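Local coordinates for ATP-dependent Clp protease proteolytic subunit (Listeria monocytogenes, PDB 4JCQ), which probably acts as a serine peptidase that, in stacked heptameric rings, cuts misfolded proteins into short peptides in a process requiring ATP hydrolysis, at residues 71-74 and 75-78. Numbering follows the deposited sequence.
Sequences HDMI and KFIK
The last turn of helix 64-76, the helical link of the beta-alpha-beta unit between strands 53-59 and 81-86, brings H71 against K75 and M73 against F76 and I77. Its closing backbone bonds run from F76 N to D72 O (2.8 Å) and from I77 N to M73 O (3.2 Å); I77 then leaves helical geometry, ending the helix. On one flank the extended K75 chain crosses the imidazole of H71 obliquely, CE lying 4.0 Å from NE2. A lysine suits this partly exposed site: its CD and CE methylenes touch the imidazole while NZ reaches a water, weakly at 3.3 Å. H71 offers two ring nitrogens: NE2 meets that same water in the ring plane at 2.8 Å, and ND1 donates in plane to D72 OD2 (2.8 Å), on the anti side and 23° out of the carboxylate plane. D72 has a second oxygen, OD1, for N110 N of a neighbouring subunit. On the apolar flank the flexible M73 thioether curls forward, SD 5.4 Å from the F76 ring centroid in an oblique Met-aromatic contact, with CE 4.2 Å from F76 CD2. M73 also packs on L43 of helix 32-48, and branched, apolar I77 suits its buried place against I53. The D72 bond, with the water at NE2, probably limits the imidazole's rotation, and the carboxylate probably polarises it.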
loop_
_atom_site.group_PDB
_atom_site.type_symbol
_atom_site.label_atom_id
_atom_site.label_comp_id
_atom_site.label_asym_id
_atom_site.label_seq_id
_atom_site.Cartn_x
_atom_site.Cartn_y
_atom_site.Cartn_z
ATOM N N HIS H 71 -27.519 0.051 -11.145
ATOM C CA HIS H 71 -28.887 -0.310 -11.539
ATOM C C HIS H 71 -28.956 -0.699 -12.993
ATOM O O HIS H 71 -29.465 -1.772 -13.332
ATOM C CB HIS H 71 -29.847 0.845 -11.247
ATOM C CG HIS H 71 -31.239 0.652 -11.817
ATOM N ND1 HIS H 71 -31.531 0.887 -13.111
ATOM C CD2 HIS H 71 -32.429 0.250 -11.214
ATOM C CE1 HIS H 71 -32.836 0.637 -13.330
ATOM N NE2 HIS H 71 -33.385 0.248 -12.167
ATOM N N ASP H 72 -28.437 0.169 -13.860
ATOM C CA ASP H 72 -28.498 -0.043 -15.306
ATOM C C ASP H 72 -27.610 -1.190 -15.786
ATOM O O ASP H 72 -27.974 -1.903 -16.720
ATOM C CB ASP H 72 -28.173 1.251 -16.060
ATOM C CG ASP H 72 -29.319 2.253 -16.036
ATOM O OD1 ASP H 72 -29.165 3.343 -16.625
ATOM O OD2 ASP H 72 -30.374 1.960 -15.431
ATOM N N MET H 73 -26.458 -1.374 -15.143
ATOM C CA MET H 73 -25.558 -2.483 -15.483
ATOM C C MET H 73 -26.181 -3.841 -15.165
ATOM O O MET H 73 -25.989 -4.807 -15.909
ATOM C CB MET H 73 -24.199 -2.341 -14.784
ATOM C CG MET H 73 -23.276 -1.286 -15.387
ATOM S SD MET H 73 -22.869 -1.507 -17.137
ATOM C CE MET H 73 -22.215 -3.171 -17.153
ATOM N N ILE H 74 -26.924 -3.902 -14.059
ATOM C CA ILE H 74 -27.674 -5.100 -13.676
ATOM C C ILE H 74 -28.681 -5.484 -14.763
ATOM O O ILE H 74 -28.775 -6.653 -15.140
ATOM C CB ILE H 74 -28.373 -4.921 -12.304
ATOM C CG1 ILE H 74 -27.348 -5.014 -11.166
ATOM C CG2 ILE H 74 -29.474 -5.957 -12.100
ATOM C CD1 ILE H 74 -27.840 -4.473 -9.838
ATOM N N LYS H 75 -29.414 -4.495 -15.272
ATOM C CA LYS H 75 -30.388 -4.720 -16.342
ATOM C C LYS H 75 -29.734 -4.941 -17.709
ATOM O O LYS H 75 -30.302 -5.621 -18.566
ATOM C CB LYS H 75 -31.390 -3.564 -16.418
ATOM C CG LYS H 75 -32.383 -3.527 -15.267
ATOM C CD LYS H 75 -33.581 -2.653 -15.599
ATOM C CE LYS H 75 -34.659 -2.778 -14.536
ATOM N NZ LYS H 75 -35.914 -2.082 -14.932
ATOM N N PHE H 76 -28.544 -4.370 -17.900
ATOM C CA PHE H 76 -27.833 -4.426 -19.181
ATOM C C PHE H 76 -27.293 -5.817 -19.518
ATOM O O PHE H 76 -27.453 -6.291 -20.644
ATOM C CB PHE H 76 -26.704 -3.386 -19.217
ATOM C CG PHE H 76 -25.904 -3.391 -20.491
ATOM C CD1 PHE H 76 -26.411 -2.816 -21.653
ATOM C CD2 PHE H 76 -24.634 -3.963 -20.528
ATOM C CE1 PHE H 76 -25.673 -2.819 -22.827
ATOM C CE2 PHE H 76 -23.891 -3.968 -21.700
ATOM C CZ PHE H 76 -24.411 -3.394 -22.850
ATOM N N ILE H 77 -26.652 -6.456 -18.543
ATOM C CA ILE H 77 -26.014 -7.759 -18.758
ATOM C C ILE H 77 -27.037 -8.859 -19.049
ATOM O O ILE H 77 -28.189 -8.774 -18.620
ATOM C CB ILE H 77 -25.087 -8.162 -17.583
ATOM C CG1 ILE H 77 -25.869 -8.244 -16.263
ATOM C CG2 ILE H 77 -23.910 -7.195 -17.481
ATOM C CD1 ILE H 77 -25.112 -8.902 -15.127
ATOM N N LYS H 78 -26.608 -9.879 -19.791
ATOM C CA LYS H 78 -27.492 -10.980 -20.182
ATOM C C LYS H 78 -27.946 -11.894 -19.035
ATOM O O LYS H 78 -29.124 -12.247 -18.979
ATOM C CB LYS H 78 -26.889 -11.796 -21.334
ATOM C CG LYS H 78 -27.281 -11.282 -22.713
ATOM C CD LYS H 78 -26.680 -12.115 -23.837
ATOM C CE LYS H 78 -25.304 -11.606 -24.239
ATOM N NZ LYS H 78 -24.770 -12.310 -25.437
HETATM O O HOH W 1 -35.813 -1.007 -11.801
#